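PDB 5D6A: predicted ATPase of the ABC class from Vibrio vulnificus, which probably binds and hydrolyses ATP as a member of the ABC ATPase class, and is held here with the ATP analogue AMP-PNP. Local coordinates for residues A[42-45]-A[46-49]; A[84-87]-A[88-92]; A[432-435]-A[436-440]; A[471-475]-A[476-480]; A[539-542]-A[543-547]. All blocks are in the same frame, centred on the assembly; numbering follows the deposited sequence.

Contact 1 of 5, residues A[42-45]-A[46-49]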
loop_
_atom_site.group_PDB
_atom_site.type_symbol
_atom_site.label_atom_id
_atom_site.label_comp_id
_atom_site.label_asym_id
_atom_site.label_seq_id
_atom_site.Cartn_x
_atom_site.Cartn_y
_atom_site.Cartn_z
ATOM N N ALA A 42 -30.897 -24.127 -2.150
ATOM C CA ALA A 42 -31.730 -24.731 -1.105
ATOM C C ALA A 42 -31.270 -24.454 0.336
ATOM O O ALA A 42 -32.078 -24.545 1.261
ATOM C CB ALA A 42 -31.858 -26.231 -1.337
ATOM N N TYR A 43 -29.991 -24.130 0.536
ATOM C CA TYR A 43 -29.504 -23.822 1.891
ATOM C C TYR A 43 -30.281 -22.678 2.554
ATOM O O TYR A 43 -30.307 -22.577 3.780
ATOM C CB TYR A 43 -28.005 -23.492 1.912
ATOM C CG TYR A 43 -27.071 -24.687 1.980
ATOM C CD1 TYR A 43 -27.017 -25.479 3.124
ATOM C CD2 TYR A 43 -26.191 -24.979 0.942
ATOM C CE1 TYR A 43 -26.152 -26.555 3.212
ATOM C CE2 TYR A 43 -25.318 -26.051 1.025
ATOM C CZ TYR A 43 -25.303 -26.836 2.161
ATOM O OH TYR A 43 -24.439 -27.902 2.252
ATOM N N GLN A 44 -30.905 -21.821 1.746
ATOM C CA GLN A 44 -31.700 -20.703 2.266
ATOM C C GLN A 44 -32.774 -21.156 3.254
ATOM O O GLN A 44 -33.192 -20.384 4.116
ATOM C CB GLN A 44 -32.364 -19.939 1.114
ATOM C CG GLN A 44 -31.401 -19.118 0.272
ATOM C CD GLN A 44 -30.786 -17.975 1.053
ATOM O OE1 GLN A 44 -31.389 -17.457 1.996
ATOM N NE2 GLN A 44 -29.583 -17.565 0.659
ATOM N N GLN A 45 -33.211 -22.407 3.125
ATOM C CA GLN A 45 -34.240 -22.970 4.000
ATOM C C GLN A 45 -33.718 -23.264 5.411
ATOM O O GLN A 45 -34.501 -23.417 6.346
ATOM C CB GLN A 45 -34.817 -24.245 3.376
ATOM C CG GLN A 45 -35.491 -24.019 2.027
ATOM C CD GLN A 45 -35.970 -25.303 1.379
ATOM O OE1 GLN A 45 -35.973 -26.366 1.999
ATOM N NE2 GLN A 45 -36.380 -25.209 0.120
ATOM N N ILE A 46 -32.399 -23.342 5.554
ATOM C CA ILE A 46 -31.760 -23.605 6.844
ATOM C C ILE A 46 -31.789 -22.357 7.726
ATOM O O ILE A 46 -31.749 -22.454 8.953
ATOM C CB ILE A 46 -30.297 -24.070 6.645
ATOM C CG1 ILE A 46 -30.251 -25.342 5.790
ATOM C CG2 ILE A 46 -29.605 -24.305 7.977
ATOM C CD1 ILE A 46 -31.068 -26.490 6.346
ATOM N N LYS A 47 -31.863 -21.192 7.086
ATOM C CA LYS A 47 -31.905 -19.902 7.772
ATOM C C LYS A 47 -32.877 -19.924 8.951
ATOM O O LYS A 47 -33.997 -20.417 8.821
ATOM C CB LYS A 47 -32.365 -18.822 6.787
ATOM C CG LYS A 47 -32.257 -17.395 7.308
ATOM C CD LYS A 47 -30.829 -16.890 7.255
ATOM C CE LYS A 47 -30.412 -16.483 5.848
ATOM N NZ LYS A 47 -31.097 -15.240 5.396
ATOM N N GLY A 48 -32.454 -19.386 10.095
ATOM C CA GLY A 48 -33.317 -19.327 11.275
ATOM C C GLY A 48 -32.621 -19.627 12.585
ATOM O O GLY A 48 -31.399 -19.750 12.642
ATOM N N GLN A 49 -33.420 -19.736 13.643
ATOM C CA GLN A 49 -32.922 -20.036 14.983
ATOM C C GLN A 49 -33.223 -21.485 15.351
ATOM O O GLN A 49 -34.273 -22.024 14.989
ATOM C CB GLN A 49 -33.573 -19.108 16.014
ATOM C CG GLN A 49 -33.147 -19.371 17.456
ATOM C CD GLN A 49 -33.827 -18.453 18.454
ATOM O OE1 GLN A 49 -34.653 -17.617 18.089
ATOM N NE2 GLN A 49 -33.481 -18.608 19.727
#
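I46 folds back on Y43 where the chain passes from the 3-10 turn 42-45 toward strand 48-51. The main link is a backbone bond from I46 N to Y43 O, 2.8 Å long. One residue on, K47 N makes a weak bond of 3.4 Å to Q44 O. Within the turn itself, Q45 N is taken up by A42 O at 3.1 Å. Two further carbonyls find partners outside the segments. I46 O is bonded to the hydroxyl of Y50, and Q45 O has a weak bond from the amine of K31.

The side chains sort into two pairs. Y43 and I46 run side by side and point the same way, with I46 CG1 at the ring edge, 4.2 Å from Y43 CD1. The polar end of this tyrosine is used elsewhere, since its OH is bonded to the carbonyl of P147. I46 continues inward onto L28 and L32 of helix 23-33. Q44 and K47 form the second, exposed pair. K47 curls through three bends, which brings its NZ to 4.1 Å from Q44 OE1, too far for a hydrogen bond.

The chemistry is thus divided. Short-range backbone bonds hold the turn, the tyrosine and isoleucine supply its buried apolar side, and the amide and amine on the outside add no firm polar link across it.

Contact 2 of 5, residues A[84-87]-A[88-92]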
loop_
_atom_site.group_PDB
_atom_site.type_symbol
_atom_site.label_atom_id
_atom_site.label_comp_id
_atom_site.label_asym_id
_atom_site.label_seq_id
_atom_site.Cartn_x
_atom_site.Cartn_y
_atom_site.Cartn_z
ATOM N N LEU A 84 -18.566 -19.957 34.238
ATOM C CA LEU A 84 -17.715 -18.775 34.089
ATOM C C LEU A 84 -18.445 -17.490 34.499
ATOM O O LEU A 84 -18.066 -16.395 34.078
ATOM C CB LEU A 84 -17.235 -18.656 32.635
ATOM C CG LEU A 84 -16.371 -19.800 32.093
ATOM C CD1 LEU A 84 -16.147 -19.650 30.597
ATOM C CD2 LEU A 84 -15.041 -19.874 32.828
ATOM N N SER A 85 -19.481 -17.625 35.325
ATOM C CA SER A 85 -20.259 -16.469 35.786
ATOM C C SER A 85 -19.390 -15.479 36.558
ATOM O O SER A 85 -19.629 -14.271 36.523
ATOM C CB SER A 85 -21.420 -16.922 36.674
ATOM O OG SER A 85 -22.297 -17.776 35.965
ATOM N N TRP A 86 -18.390 -16.007 37.258
ATOM C CA TRP A 86 -17.470 -15.183 38.039
ATOM C C TRP A 86 -16.781 -14.090 37.204
ATOM O O TRP A 86 -16.390 -13.055 37.747
ATOM C CB TRP A 86 -16.424 -16.070 38.721
ATOM C CG TRP A 86 -15.614 -16.880 37.763
ATOM C CD1 TRP A 86 -15.949 -18.083 37.214
ATOM C CD2 TRP A 86 -14.326 -16.546 37.242
ATOM N NE1 TRP A 86 -14.950 -18.519 36.379
ATOM C CE2 TRP A 86 -13.940 -17.593 36.378
ATOM C CE3 TRP A 86 -13.456 -15.463 37.424
ATOM C CZ2 TRP A 86 -12.725 -17.590 35.696
ATOM C CZ3 TRP A 86 -12.249 -15.461 36.747
ATOM C CH2 TRP A 86 -11.894 -16.519 35.891
ATOM N N LEU A 87 -16.643 -14.317 35.896
ATOM C CA LEU A 87 -16.016 -13.334 34.994
ATOM C C LEU A 87 -16.736 -11.985 34.993
ATOM O O LEU A 87 -16.114 -10.949 34.767
ATOM C CB LEU A 87 -15.964 -13.857 33.550
ATOM C CG LEU A 87 -15.044 -15.035 33.222
ATOM C CD1 LEU A 87 -15.246 -15.473 31.782
ATOM C CD2 LEU A 87 -13.588 -14.673 33.460
ATOM N N LYS A 88 -18.045 -12.008 35.240
ATOM C CA LYS A 88 -18.862 -10.789 35.266
ATOM C C LYS A 88 -18.452 -9.841 36.389
ATOM O O LYS A 88 -18.737 -8.646 36.329
ATOM C CB LYS A 88 -20.347 -11.150 35.406
ATOM C CG LYS A 88 -20.889 -11.977 34.248
ATOM C CD LYS A 88 -22.271 -12.545 34.530
ATOM C CE LYS A 88 -23.336 -11.472 34.643
ATOM N NZ LYS A 88 -24.679 -12.087 34.838
ATOM N N GLU A 89 -17.776 -10.374 37.404
ATOM C CA GLU A 89 -17.341 -9.570 38.540
ATOM C C GLU A 89 -15.874 -9.138 38.427
ATOM O O GLU A 89 -15.319 -8.569 39.367
ATOM C CB GLU A 89 -17.579 -10.337 39.844
ATOM C CG GLU A 89 -19.023 -10.790 40.047
ATOM C CD GLU A 89 -20.025 -9.641 40.110
ATOM O OE1 GLU A 89 -19.612 -8.474 40.305
ATOM O OE2 GLU A 89 -21.238 -9.908 39.979
ATOM N N GLU A 90 -15.259 -9.412 37.277
ATOM C CA GLU A 90 -13.876 -9.013 37.014
ATOM C C GLU A 90 -13.891 -7.688 36.258
ATOM O O GLU A 90 -14.932 -7.266 35.757
ATOM C CB GLU A 90 -13.154 -10.080 36.185
ATOM C CG GLU A 90 -12.990 -11.423 36.889
ATOM C CD GLU A 90 -12.046 -11.358 38.081
ATOM O OE1 GLU A 90 -11.212 -10.429 38.138
ATOM O OE2 GLU A 90 -12.130 -12.245 38.955
ATOM N N SER A 91 -12.738 -7.033 36.173
ATOM C CA SER A 91 -12.641 -5.752 35.476
ATOM C C SER A 91 -12.951 -5.920 33.994
ATOM O O SER A 91 -12.796 -7.006 33.441
ATOM C CB SER A 91 -11.240 -5.170 35.637
ATOM O OG SER A 91 -10.276 -6.024 35.049
ATOM N N ALA A 92 -13.377 -4.837 33.354
ATOM C CA ALA A 92 -13.704 -4.867 31.931
ATOM C C ALA A 92 -12.523 -5.357 31.090
ATOM O O ALA A 92 -12.713 -6.014 30.065
ATOM C CB ALA A 92 -14.151 -3.492 31.462
#
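W86 and E90, four residues apart, make the main side-chain meeting of this turn, but backbone bonds hold it together. There are three of them in succession, each from a residue to the one three before it. K88 N reaches S85 O at 3.0 Å, E89 N reaches W86 O at 3.0 Å, and E90 N reaches L87 O at 3.1 Å.

The aromatic contact comes next. E90 OE2 lies at the edge of the indole, in its plane, 3.8 Å from W86 CE3. The carboxylate is turned 80° from the ring. An oxygen placed there faces ring C-H groups, which probably suits its charge. The indole can reach this spot because W86 CG sits between the backbone N and the carbonyl carbon (chi1 59°). L87 CD2 covers one face of the same ring, toward its rim.

Carbon-to-carbonyl contacts are slighter. K88 CB lies 3.4 Å from S85 O, with CG and CD following past it. The amine goes on to the carbonyl of E135.

The arrangement is a 3-10 turn leading into a helix. S91 is the N-cap of helix 92-109, its OG bonded to the backbone N of F94, and W86 and L87 pack against F94 from the preceding turn.

Contact 3 of 5, residues A[432-435]-A[436-440]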
loop_
_atom_site.group_PDB
_atom_site.type_symbol
_atom_site.label_atom_id
_atom_site.label_comp_id
_atom_site.label_asym_id
_atom_site.label_seq_id
_atom_site.Cartn_x
_atom_site.Cartn_y
_atom_site.Cartn_z
ATOM N N ASP A 432 20.078 8.019 27.949
ATOM C CA ASP A 432 19.550 9.352 28.218
ATOM C C ASP A 432 20.644 10.370 27.919
ATOM O O ASP A 432 21.618 10.475 28.663
ATOM C CB ASP A 432 19.086 9.466 29.673
ATOM C CG ASP A 432 18.415 10.800 29.975
ATOM O OD1 ASP A 432 18.236 11.618 29.046
ATOM O OD2 ASP A 432 18.057 11.031 31.148
ATOM N N VAL A 433 20.473 11.116 26.830
ATOM C CA VAL A 433 21.464 12.112 26.415
ATOM C C VAL A 433 20.921 13.545 26.439
ATOM O O VAL A 433 21.403 14.412 25.703
ATOM C CB VAL A 433 22.012 11.789 25.010
ATOM C CG1 VAL A 433 22.716 10.440 25.020
ATOM C CG2 VAL A 433 20.902 11.802 23.967
ATOM N N THR A 434 19.935 13.792 27.300
ATOM C CA THR A 434 19.331 15.117 27.419
ATOM C C THR A 434 20.361 16.151 27.889
ATOM O O THR A 434 20.396 17.267 27.377
ATOM C CB THR A 434 18.136 15.108 28.397
ATOM O OG1 THR A 434 17.200 14.094 28.009
ATOM C CG2 THR A 434 17.437 16.459 28.414
ATOM N N GLU A 435 21.194 15.770 28.860
ATOM C CA GLU A 435 22.232 16.667 29.389
ATOM C C GLU A 435 23.230 17.095 28.318
ATOM O O GLU A 435 23.461 18.289 28.126
ATOM C CB GLU A 435 22.978 16.007 30.555
ATOM C CG GLU A 435 22.185 15.921 31.853
ATOM C CD GLU A 435 22.008 17.270 32.538
ATOM O OE1 GLU A 435 22.838 18.179 32.316
ATOM O OE2 GLU A 435 21.047 17.412 33.325
ATOM N N LYS A 436 23.815 16.122 27.623
ATOM C CA LYS A 436 24.794 16.417 26.575
ATOM C C LYS A 436 24.131 17.135 25.407
ATOM O O LYS A 436 24.776 17.921 24.715
ATOM C CB LYS A 436 25.473 15.137 26.070
ATOM C CG LYS A 436 26.118 14.286 27.154
ATOM C CD LYS A 436 27.150 15.048 27.970
ATOM C CE LYS A 436 27.741 14.161 29.052
ATOM N NZ LYS A 436 28.706 14.896 29.914
ATOM N N ALA A 437 22.846 16.857 25.193
ATOM C CA ALA A 437 22.095 17.495 24.112
ATOM C C ALA A 437 22.001 19.006 24.320
ATOM O O ALA A 437 22.097 19.772 23.362
ATOM C CB ALA A 437 20.704 16.889 23.995
ATOM N N LYS A 438 21.815 19.427 25.570
ATOM C CA LYS A 438 21.722 20.851 25.893
ATOM C C LYS A 438 23.081 21.535 25.733
ATOM O O LYS A 438 23.152 22.692 25.320
ATOM C CB LYS A 438 21.196 21.058 27.320
ATOM C CG LYS A 438 19.837 20.425 27.607
ATOM C CD LYS A 438 18.734 20.951 26.696
ATOM C CE LYS A 438 17.400 20.277 26.987
ATOM N NZ LYS A 438 16.326 20.740 26.066
ATOM N N GLU A 439 24.153 20.813 26.057
ATOM C CA GLU A 439 25.514 21.344 25.940
ATOM C C GLU A 439 25.865 21.700 24.493
ATOM O O GLU A 439 26.528 22.706 24.240
ATOM C CB GLU A 439 26.533 20.338 26.485
ATOM C CG GLU A 439 26.406 20.047 27.975
ATOM C CD GLU A 439 27.400 19.003 28.466
ATOM O OE1 GLU A 439 28.182 18.475 27.644
ATOM O OE2 GLU A 439 27.396 18.706 29.679
ATOM N N VAL A 440 25.417 20.870 23.552
ATOM C CA VAL A 440 25.679 21.087 22.125
ATOM C C VAL A 440 25.038 22.378 21.602
ATOM O O VAL A 440 25.574 23.028 20.704
ATOM C CB VAL A 440 25.181 19.887 21.280
ATOM C CG1 VAL A 440 25.271 20.184 19.788
ATOM C CG2 VAL A 440 25.970 18.629 21.620
HETATM O O HOH W 1 23.611 12.983 28.987
#
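T434 works in two directions at the start of helix 434-443: its methyl lies against K438, while its OG1 and backbone N both turn back to a single oxygen, D432 OD1. T434 OG1 donates nearly along the C-O axis of D432 OD1 at 2.9 Å. T434 N meets D432 OD1 from above the carboxylate plane at 3.3 Å, which makes an Asx turn. V433, between them, is the N-cap residue.

The helix then starts with ordinary bonds. A437 N reaches V433 O at 2.9 Å, and K438 N reaches T434 O at 3.2 Å. A water bonded to D432 O also takes a weak bond from K436 N.

T434 and K438 lie side by side, with T434 CG2 4.1 Å from K438 CE. K438 CG stands beside its own backbone N (chi1 -57°), which puts it 3.2 Å from T434 O; the amine runs on to the carbonyl of A419.

D432 ends strand 430-432, at the edge of the mixed sheet. V433 and A437 rest on V422 of strand 421-425, and T434 OG1 is also hydrogen-bonded to V422 N. A437 also touches L379 of the second subunit, and V440 its A378.

Contact 4 of 5, residues A[471-475]-A[476-480]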
loop_
_atom_site.group_PDB
_atom_site.type_symbol
_atom_site.label_atom_id
_atom_site.label_comp_id
_atom_site.label_asym_id
_atom_site.label_seq_id
_atom_site.Cartn_x
_atom_site.Cartn_y
_atom_site.Cartn_z
ATOM N N ASN A 471 -26.880 9.415 1.255
ATOM C CA ASN A 471 -26.951 9.520 -0.201
ATOM C C ASN A 471 -25.952 8.596 -0.899
ATOM O O ASN A 471 -26.240 8.048 -1.962
ATOM C CB ASN A 471 -26.735 10.972 -0.641
ATOM C CG ASN A 471 -27.818 11.905 -0.128
ATOM O OD1 ASN A 471 -28.823 11.467 0.430
ATOM N ND2 ASN A 471 -27.619 13.199 -0.318
ATOM N N ILE A 472 -24.783 8.426 -0.291
ATOM C CA ILE A 472 -23.756 7.546 -0.836
ATOM C C ILE A 472 -24.229 6.094 -0.730
ATOM O O ILE A 472 -24.014 5.302 -1.646
ATOM C CB ILE A 472 -22.408 7.735 -0.108
ATOM C CG1 ILE A 472 -21.948 9.195 -0.218
ATOM C CG2 ILE A 472 -21.348 6.804 -0.684
ATOM C CD1 ILE A 472 -20.669 9.489 0.536
ATOM N N LEU A 473 -24.879 5.753 0.383
ATOM C CA LEU A 473 -25.403 4.399 0.572
ATOM C C LEU A 473 -26.504 4.066 -0.429
ATOM O O LEU A 473 -26.511 2.974 -0.995
ATOM C CB LEU A 473 -25.936 4.205 1.993
ATOM C CG LEU A 473 -24.928 4.074 3.136
ATOM C CD1 LEU A 473 -25.634 4.191 4.474
ATOM C CD2 LEU A 473 -24.167 2.761 3.050
ATOM N N THR A 474 -27.435 4.996 -0.640
ATOM C CA THR A 474 -28.541 4.772 -1.578
ATOM C C THR A 474 -28.019 4.574 -2.998
ATOM O O THR A 474 -28.425 3.640 -3.690
ATOM C CB THR A 474 -29.573 5.921 -1.555
ATOM O OG1 THR A 474 -28.913 7.172 -1.775
ATOM C CG2 THR A 474 -30.300 5.969 -0.220
ATOM N N ASP A 475 -27.116 5.450 -3.427
ATOM C CA ASP A 475 -26.525 5.344 -4.759
ATOM C C ASP A 475 -25.637 4.109 -4.864
ATOM O O ASP A 475 -25.439 3.575 -5.955
ATOM C CB ASP A 475 -25.695 6.593 -5.092
ATOM C CG ASP A 475 -26.545 7.853 -5.242
ATOM O OD1 ASP A 475 -27.786 7.738 -5.356
ATOM O OD2 ASP A 475 -25.962 8.961 -5.265
ATOM N N GLY A 476 -25.116 3.656 -3.726
ATOM C CA GLY A 476 -24.213 2.509 -3.699
ATOM C C GLY A 476 -24.776 1.196 -3.193
ATOM O O GLY A 476 -24.014 0.317 -2.798
ATOM N N LYS A 477 -26.100 1.059 -3.191
ATOM C CA LYS A 477 -26.749 -0.189 -2.769
ATOM C C LYS A 477 -26.435 -0.604 -1.319
ATOM O O LYS A 477 -26.349 -1.796 -1.018
ATOM C CB LYS A 477 -26.347 -1.316 -3.728
ATOM C CG LYS A 477 -26.597 -0.984 -5.190
ATOM C CD LYS A 477 -26.028 -2.046 -6.110
ATOM C CE LYS A 477 -26.381 -1.764 -7.562
ATOM N NZ LYS A 477 -25.885 -2.836 -8.466
ATOM N N PHE A 478 -26.268 0.382 -0.437
ATOM C CA PHE A 478 -25.976 0.142 0.986
ATOM C C PHE A 478 -24.816 -0.838 1.198
ATOM O O PHE A 478 -24.805 -1.616 2.151
ATOM C CB PHE A 478 -27.234 -0.362 1.702
ATOM C CG PHE A 478 -28.411 0.554 1.559
ATOM C CD1 PHE A 478 -28.587 1.621 2.428
ATOM C CD2 PHE A 478 -29.342 0.353 0.550
ATOM C CE1 PHE A 478 -29.667 2.474 2.292
ATOM C CE2 PHE A 478 -30.425 1.201 0.410
ATOM C CZ PHE A 478 -30.588 2.263 1.282
ATOM N N ARG A 479 -23.830 -0.762 0.312
ATOM C CA ARG A 479 -22.674 -1.652 0.333
ATOM C C ARG A 479 -21.726 -1.143 1.422
ATOM O O ARG A 479 -21.425 0.050 1.465
ATOM C CB ARG A 479 -22.001 -1.581 -1.041
ATOM C CG ARG A 479 -21.470 -2.873 -1.643
ATOM C CD ARG A 479 -20.420 -3.609 -0.833
ATOM N NE ARG A 479 -19.731 -4.576 -1.694
ATOM C CZ ARG A 479 -18.910 -5.533 -1.271
ATOM N NH1 ARG A 479 -18.333 -6.345 -2.147
ATOM N NH2 ARG A 479 -18.673 -5.694 0.021
ATOM N N VAL A 480 -21.282 -2.028 2.315
ATOM C CA VAL A 480 -20.359 -1.646 3.393
ATOM C C VAL A 480 -19.398 -2.788 3.704
ATOM O O VAL A 480 -19.784 -3.769 4.337
ATOM C CB VAL A 480 -21.100 -1.275 4.697
ATOM C CG1 VAL A 480 -20.098 -0.885 5.781
ATOM C CG2 VAL A 480 -22.093 -0.147 4.461
#
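L473 and F478 meet where helix 468-475 ends, L473 CB coming near the rim of the ring, 3.7 Å from F478 CD1. The ring is turned so that one face looks onto the helix backbone, with L473 O 4.0 Å above its plane and displaced toward the rim. T474 comes in obliquely at the far end of the ring, its CG2 4.0 Å from F478 CZ. T474 OG1 (chi1 54°) donates to N471 O, which also accepts from D475 N on the same face.

The bond from F478 N to L473 O, at 2.7 Å and 169°, fixes how the ring is presented. This i+5 to i bond, with left-handed K477, resembles a Schellman closure, although the companion pair, K477 N and T474 O, lies 3.5 Å apart without a clear bond. G476 is the first residue off the helix, and K477 and F478 follow with positive phi as the chain turns off the helix axis. G476 N makes only weak bonds to I472 O and L473 O.

Beyond this, V480 opens strand 480-483. Its CG2 touches L473 CD2 at 3.8 Å. Buried L473 packs also on F490 and on Y517 of helix 506-519, and V480 on W514.

Contact 5 of 5, residues A[539-542]-A[543-547]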
loop_
_atom_site.group_PDB
_atom_site.type_symbol
_atom_site.label_atom_id
_atom_site.label_comp_id
_atom_site.label_asym_id
_atom_site.label_seq_id
_atom_site.Cartn_x
_atom_site.Cartn_y
_atom_site.Cartn_z
ATOM N N ASP A 539 -19.305 1.714 24.888
ATOM C CA ASP A 539 -19.346 0.391 25.533
ATOM C C ASP A 539 -20.336 -0.586 24.871
ATOM O O ASP A 539 -20.018 -1.761 24.702
ATOM C CB ASP A 539 -19.615 0.536 27.038
ATOM C CG ASP A 539 -19.179 -0.690 27.836
ATOM O OD1 ASP A 539 -19.159 -1.809 27.280
ATOM O OD2 ASP A 539 -18.857 -0.530 29.033
ATOM N N ALA A 540 -21.526 -0.108 24.512
ATOM C CA ALA A 540 -22.507 -0.949 23.814
ATOM C C ALA A 540 -22.422 -0.681 22.302
ATOM O O ALA A 540 -23.417 -0.764 21.584
ATOM C CB ALA A 540 -23.909 -0.669 24.333
ATOM N N TRP A 541 -21.211 -0.375 21.837
ATOM C CA TRP A 541 -20.932 -0.047 20.436
ATOM C C TRP A 541 -21.460 -1.038 19.393
ATOM O O TRP A 541 -21.809 -0.645 18.279
ATOM C CB TRP A 541 -19.415 0.082 20.253
ATOM C CG TRP A 541 -18.672 -1.212 20.448
ATOM C CD1 TRP A 541 -18.346 -1.805 21.637
ATOM C CD2 TRP A 541 -18.158 -2.068 19.421
ATOM N NE1 TRP A 541 -17.663 -2.977 21.411
ATOM C CE2 TRP A 541 -17.536 -3.163 20.060
ATOM C CE3 TRP A 541 -18.166 -2.018 18.022
ATOM C CZ2 TRP A 541 -16.929 -4.194 19.351
ATOM C CZ3 TRP A 541 -17.560 -3.044 17.318
ATOM C CH2 TRP A 541 -16.951 -4.117 17.984
ATOM N N PHE A 542 -21.515 -2.315 19.757
ATOM C CA PHE A 542 -21.932 -3.370 18.822
ATOM C C PHE A 542 -23.438 -3.583 18.659
ATOM O O PHE A 542 -23.859 -4.186 17.671
ATOM C CB PHE A 542 -21.291 -4.711 19.222
ATOM C CG PHE A 542 -21.696 -5.200 20.585
ATOM C CD1 PHE A 542 -22.879 -5.901 20.764
ATOM C CD2 PHE A 542 -20.886 -4.968 21.690
ATOM C CE1 PHE A 542 -23.252 -6.352 22.017
ATOM C CE2 PHE A 542 -21.254 -5.413 22.946
ATOM C CZ PHE A 542 -22.439 -6.108 23.109
ATOM N N GLN A 543 -24.249 -3.103 19.602
ATOM C CA GLN A 543 -25.699 -3.345 19.531
ATOM C C GLN A 543 -26.374 -2.733 18.305
ATOM O O GLN A 543 -27.319 -3.313 17.776
ATOM C CB GLN A 543 -26.425 -2.894 20.812
ATOM C CG GLN A 543 -26.473 -1.390 21.048
ATOM C CD GLN A 543 -27.301 -1.010 22.267
ATOM O OE1 GLN A 543 -27.903 -1.866 22.921
ATOM N NE2 GLN A 543 -27.339 0.282 22.576
ATOM N N ASN A 544 -25.894 -1.578 17.851
ATOM C CA ASN A 544 -26.493 -0.911 16.686
ATOM C C ASN A 544 -25.850 -1.255 15.333
ATOM O O ASN A 544 -26.187 -0.655 14.310
ATOM C CB ASN A 544 -26.535 0.612 16.897
ATOM C CG ASN A 544 -27.570 1.033 17.931
ATOM O OD1 ASN A 544 -28.335 0.211 18.436
ATOM N ND2 ASN A 544 -27.606 2.322 18.236
HETATM N N MSE A 545 -24.940 -2.225 15.328
HETATM C CA MSE A 545 -24.291 -2.669 14.098
HETATM C C MSE A 545 -24.869 -4.002 13.731
HETATM O O MSE A 545 -25.422 -4.690 14.591
HETATM C CB MSE A 545 -22.801 -2.870 14.324
HETATM C CG MSE A 545 -22.116 -1.574 14.723
HETATM SE SE MSE A 545 -20.165 -1.842 14.752
HETATM C CE MSE A 545 -19.688 0.054 14.968
ATOM N N PRO A 546 -24.763 -4.396 12.447
ATOM C CA PRO A 546 -25.265 -5.720 12.088
ATOM C C PRO A 546 -24.579 -6.772 12.948
ATOM O O PRO A 546 -23.452 -6.562 13.395
ATOM C CB PRO A 546 -24.857 -5.876 10.621
ATOM C CG PRO A 546 -24.696 -4.491 10.113
ATOM C CD PRO A 546 -24.238 -3.664 11.279
ATOM N N GLN A 547 -25.244 -7.896 13.170
ATOM C CA GLN A 547 -24.685 -8.941 14.019
ATOM C C GLN A 547 -23.593 -9.768 13.326
ATOM O O GLN A 547 -23.713 -10.986 13.196
ATOM C CB GLN A 547 -25.817 -9.822 14.563
ATOM C CG GLN A 547 -26.769 -9.040 15.463
ATOM C CD GLN A 547 -27.955 -9.850 15.950
ATOM O OE1 GLN A 547 -28.353 -10.832 15.326
ATOM N NE2 GLN A 547 -28.543 -9.422 17.065
HETATM O O HOH W 2 -22.845 -6.373 15.833
#
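Two type I beta turns overlap over F542 and Q543, one from A540 to Q543 and the next from F542 to M545. Each is closed by one backbone bond, Q543 N to A540 O and M545 N to F542 O, both 3.2 Å long. A water lies 3.0 Å from F542 O and may donate to it, though it has other acceptors in reach.

The chief side-chain meeting is between W541 and M545, the latter present as selenomethionine. They cross obliquely. The selenium is 3.8 Å from W541 CE3. It lies 4.9 Å from the centre of the six-membered ring, 70° off the ring normal, an oblique approach. The terminal CE does lie at the edge, in the ring plane. With CG beside its own backbone N (chi1 -62°) and the chain extended from there, M545 puts its selenium against the indole. F542 CB covers one face of that ring, over its centre. W541 NE1 has a weak bond to D127 OD1 and also sits at the edge of the F542 ring.

Q543 makes the outer contact. Its chi1 of 69° swings CG over its own turn, 3.2 Å from A540 O, and its amide NE2 runs past A540 CB at 4.0 Å.

M545 is buried further by V515 and Q518 of helix 506-519. The arrangement is a Met-aromatic contact built on consecutive type I turns, in the linker between helices 529-536 and 556-564 of the MRB1590-type C-terminal domain.

The five contacts follow one another along the chain, and none touches another. Contact 3 stands apart: it lies in the P-loop domain, with the side chain of V433 about 14 Å from a bound AMP-PNP, and its centre is about 70 Å from that of contact 1, across the centre of the chain. Contacts 1 and 2 both lie in the N-terminal part typical of this ATPase family, their nearest atoms about 19 Å apart. By nearest atoms contact 5 comes about 6 Å from contact 2 and about 7 Å from contact 4. Helix 506-519 joins contacts 4 and 5, packing on V480 in one and M545 in the other. W514 touches both V480 and P546.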